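Local coordinates for protein putative streptothricin acetyltransferase (Bacillus anthracis, PDB 3PP9) that binds acetyl coenzyme A and probably transfers its acetyl group to streptothricin-like antibiotics, as a member of the GNAT acetyltransferase family, at residues A101-I106 and P135-E140. Sequence-based numbering, arbitrary orientation.
Sequences AYIEDI and PGIMLE. With ACO (acetyl coenzyme *a), chain D.
Three backbone hydrogen bonds define A101-I103 and G136-E140 as parallel neighbours: A101 N to G136 O, M138 N to A101 O at 2.8 Å, and I103 N to M138 O, whose 165° N-H...O angle makes it the straightest. The strand axes cross at -31°, CA separations widen from A101-I137 to I103-L139, and direct bonding stops after I103; beyond it a water takes over, hydrogen-bonded to I103 O and accepting from E140 N.

M138, a selenomethionine, can be followed outward from its CB. A chi1 of 60° sets CG in the crowded position between backbone N and carbonyl carbon, where it lies 3.6 Å from A101 O and 3.8 Å from Y102 CD2. With chi2 extended, SE passes the same ring atom, CD2, at 4.2 Å, and the bend at chi3 turns CE back to the ring, 4.0 Å from both CD2 and CE2 of Y102. The two side chains cross obliquely. The Y102 ring, its CG anti to the backbone N, carries OH on to E140 CB, and K94 makes a cation-pi contact with it.

On the other face I103 CG1 packs against I137 CG2 at 3.7 Å, beneath helix 117-131. Where the strands part, the acetyl group enters: ACO CH3 is 3.4 Å from I103 O, while I106 N donates to the thioester oxygen, ACO O, at 3.1 Å, which would polarise that carbonyl. I106 O accepts from ACO N4P, so the pantetheine amide extends the strand's bonding. Such splayed parallel strands, joined by a beta-alpha-beta crossover and admitting acetyl-CoA between them, are the hallmark of the GNAT fold.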
loop_
_atom_site.group_PDB
_atom_site.type_symbol
_atom_site.label_atom_id
_atom_site.label_comp_id
_atom_site.label_asym_id
_atom_site.label_seq_id
_atom_site.Cartn_x
_atom_site.Cartn_y
_atom_site.Cartn_z
ATOM N N ALA A 101 9.339 -2.852 -9.327
ATOM C CA ALA A 101 9.714 -1.456 -9.428
ATOM C C ALA A 101 8.380 -0.748 -9.166
ATOM O O ALA A 101 7.329 -1.226 -9.602
ATOM C CB ALA A 101 10.213 -1.136 -10.797
ATOM N N TYR A 102 8.427 0.367 -8.455
ATOM C CA TYR A 102 7.239 1.139 -8.096
ATOM C C TYR A 102 7.418 2.571 -8.588
ATOM O O TYR A 102 8.408 3.236 -8.273
ATOM C CB TYR A 102 7.090 1.116 -6.563
ATOM C CG TYR A 102 5.841 1.751 -6.026
ATOM C CD1 TYR A 102 5.770 3.122 -5.817
ATOM C CD2 TYR A 102 4.746 0.977 -5.687
ATOM C CE1 TYR A 102 4.627 3.712 -5.306
ATOM C CE2 TYR A 102 3.584 1.574 -5.201
ATOM C CZ TYR A 102 3.540 2.933 -5.017
ATOM O OH TYR A 102 2.395 3.519 -4.516
ATOM N N ILE A 103 6.443 3.045 -9.357
ATOM C CA ILE A 103 6.492 4.405 -9.871
ATOM C C ILE A 103 5.856 5.332 -8.846
ATOM O O ILE A 103 4.647 5.319 -8.646
ATOM C CB ILE A 103 5.739 4.549 -11.199
ATOM C CG1 ILE A 103 6.275 3.588 -12.259
ATOM C CG2 ILE A 103 5.810 6.032 -11.650
ATOM C CD1 ILE A 103 5.465 3.592 -13.573
ATOM N N GLU A 104 6.687 6.137 -8.201
ATOM C CA GLU A 104 6.229 7.091 -7.214
ATOM C C GLU A 104 5.579 8.289 -7.885
ATOM O O GLU A 104 4.647 8.880 -7.320
ATOM C CB GLU A 104 7.400 7.585 -6.387
ATOM C CG GLU A 104 8.013 6.529 -5.488
ATOM C CD GLU A 104 7.178 6.197 -4.275
ATOM O OE1 GLU A 104 6.162 6.867 -4.008
ATOM O OE2 GLU A 104 7.553 5.253 -3.566
ATOM N N ASP A 105 6.086 8.650 -9.074
ATOM C CA ASP A 105 5.577 9.786 -9.832
ATOM C C ASP A 105 6.113 9.754 -11.240
ATOM O O ASP A 105 7.293 9.436 -11.447
ATOM C CB ASP A 105 6.050 11.098 -9.147
ATOM C CG ASP A 105 5.576 12.400 -9.831
ATOM O OD1 ASP A 105 5.114 12.407 -10.983
ATOM O OD2 ASP A 105 5.728 13.486 -9.167
ATOM N N ILE A 106 5.228 9.979 -12.198
ATOM C CA ILE A 106 5.635 10.147 -13.583
ATOM C C ILE A 106 4.938 11.433 -14.002
ATOM O O ILE A 106 3.732 11.593 -13.798
ATOM C CB ILE A 106 5.364 8.972 -14.530
ATOM C CG1 ILE A 106 5.825 9.336 -15.960
ATOM C CG2 ILE A 106 3.855 8.578 -14.539
ATOM C CD1 ILE A 106 5.656 8.231 -16.995
ATOM N N PRO A 135 10.718 -8.281 -11.181
ATOM C CA PRO A 135 9.829 -8.977 -12.104
ATOM C C PRO A 135 8.706 -8.179 -12.753
ATOM O O PRO A 135 7.953 -8.745 -13.554
ATOM C CB PRO A 135 9.267 -10.105 -11.233
ATOM C CG PRO A 135 9.189 -9.500 -9.876
ATOM C CD PRO A 135 10.421 -8.614 -9.777
ATOM N N GLY A 136 8.587 -6.892 -12.442
ATOM C CA GLY A 136 7.555 -6.066 -13.029
ATOM C C GLY A 136 7.605 -4.666 -12.468
ATOM O O GLY A 136 8.529 -4.321 -11.721
ATOM N N ILE A 137 6.612 -3.870 -12.846
ATOM C CA ILE A 137 6.501 -2.494 -12.395
ATOM C C ILE A 137 5.063 -2.285 -11.953
ATOM O O ILE A 137 4.142 -2.868 -12.516
ATOM C CB ILE A 137 6.745 -1.488 -13.510
ATOM C CG1 ILE A 137 8.056 -1.717 -14.230
ATOM C CG2 ILE A 137 6.662 -0.072 -12.954
ATOM C CD1 ILE A 137 8.244 -0.746 -15.390
HETATM N N MSE A 138 4.861 -1.464 -10.939
HETATM C CA MSE A 138 3.509 -1.180 -10.446
HETATM C C MSE A 138 3.409 0.246 -9.980
HETATM O O MSE A 138 4.418 0.936 -9.828
HETATM C CB MSE A 138 3.166 -2.076 -9.271
HETATM C CG MSE A 138 4.124 -1.880 -8.126
HETATM SE SE MSE A 138 3.787 -2.976 -6.581
HETATM C CE MSE A 138 2.317 -2.201 -5.774
ATOM N N LEU A 139 2.173 0.672 -9.733
ATOM C CA LEU A 139 1.932 2.026 -9.254
ATOM C C LEU A 139 0.504 2.147 -8.764
ATOM O O LEU A 139 -0.286 1.219 -8.885
ATOM C CB LEU A 139 2.227 3.052 -10.361
ATOM C CG LEU A 139 1.447 3.095 -11.684
ATOM C CD1 LEU A 139 1.682 1.907 -12.557
ATOM C CD2 LEU A 139 -0.053 3.388 -11.521
ATOM N N GLU A 140 0.227 3.268 -8.102
ATOM C CA GLU A 140 -1.104 3.587 -7.612
ATOM C C GLU A 140 -1.491 4.901 -8.228
ATOM O O GLU A 140 -0.649 5.786 -8.411
ATOM C CB GLU A 140 -1.139 3.746 -6.088
ATOM C CG GLU A 140 -2.514 4.134 -5.499
ATOM C CD GLU A 140 -2.934 5.613 -5.674
ATOM O OE1 GLU A 140 -2.143 6.449 -6.165
ATOM O OE2 GLU A 140 -4.070 5.943 -5.275
HETATM N N1A ACO D . -6.273 9.932 -22.603
HETATM C C2A ACO D . -6.206 8.793 -23.317
HETATM N N3A ACO D . -5.047 8.230 -23.691
HETATM C C4A ACO D . -3.870 8.813 -23.347
HETATM C C5A ACO D . -3.879 10.066 -22.587
HETATM C C6A ACO D . -5.179 10.625 -22.225
HETATM N N6A ACO D . -5.226 11.775 -21.524
HETATM N N7A ACO D . -2.607 10.433 -22.395
HETATM C C8A ACO D . -1.833 9.496 -22.988
HETATM N N9A ACO D . -2.588 8.531 -23.545
HETATM C C1B ACO D . -2.127 7.375 -24.331
HETATM C C2B ACO D . -1.624 7.918 -25.670
HETATM O O2B ACO D . -2.636 8.114 -26.667
HETATM C C3B ACO D . -0.601 6.894 -26.085
HETATM O O3B ACO D . -1.260 5.835 -26.765
HETATM P P3B ACO D . -0.652 5.127 -28.073
HETATM O O7A ACO D . 0.646 4.505 -27.601
HETATM O O8A ACO D . -0.487 6.271 -29.040
HETATM O O9A ACO D . -1.744 4.134 -28.417
HETATM C C4B ACO D . -0.047 6.388 -24.767
HETATM O O4B ACO D . -1.026 6.680 -23.757
HETATM C C5B ACO D . 1.285 7.050 -24.437
HETATM O O5B ACO D . 1.045 8.432 -24.164
HETATM P P1A ACO D . 2.262 9.470 -24.046
HETATM O O1A ACO D . 2.096 10.554 -25.085
HETATM O O2A ACO D . 3.526 8.663 -24.014
HETATM O O3A ACO D . 1.949 10.070 -22.576
HETATM P P2A ACO D . 2.401 11.490 -22.005
HETATM O O4A ACO D . 1.236 12.401 -22.259
HETATM O O5A ACO D . 3.770 11.901 -22.476
HETATM O O6A ACO D . 2.557 11.199 -20.424
HETATM C CBP ACO D . 1.439 11.234 -18.296
HETATM C CCP ACO D . 1.523 10.585 -19.671
HETATM C CDP ACO D . 0.420 10.475 -17.457
HETATM C CEP ACO D . 2.810 11.184 -17.627
HETATM C CAP ACO D . 1.011 12.701 -18.436
HETATM O OAP ACO D . -0.378 12.756 -18.858
HETATM C C9P ACO D . 1.111 13.493 -17.164
HETATM O O9P ACO D . 2.165 13.937 -16.781
HETATM N N8P ACO D . -0.003 13.716 -16.455
HETATM C C7P ACO D . -0.026 14.526 -15.234
HETATM C C6P ACO D . 0.691 13.891 -14.071
HETATM C C5P ACO D . 0.081 12.546 -13.796
HETATM O O5P ACO D . -1.123 12.374 -13.827
HETATM N N4P ACO D . 0.912 11.565 -13.522
HETATM C C3P ACO D . 0.493 10.209 -13.221
HETATM C C2P ACO D . 0.066 10.198 -11.754
HETATM S S1P ACO D . 0.058 8.552 -11.075
HETATM C C ACO D . 1.696 8.270 -10.776
HETATM O O ACO D . 2.527 9.107 -11.061
HETATM C CH3 ACO D . 2.103 6.971 -10.171
HETATM O O HOH W 1 2.271 5.202 -7.256
#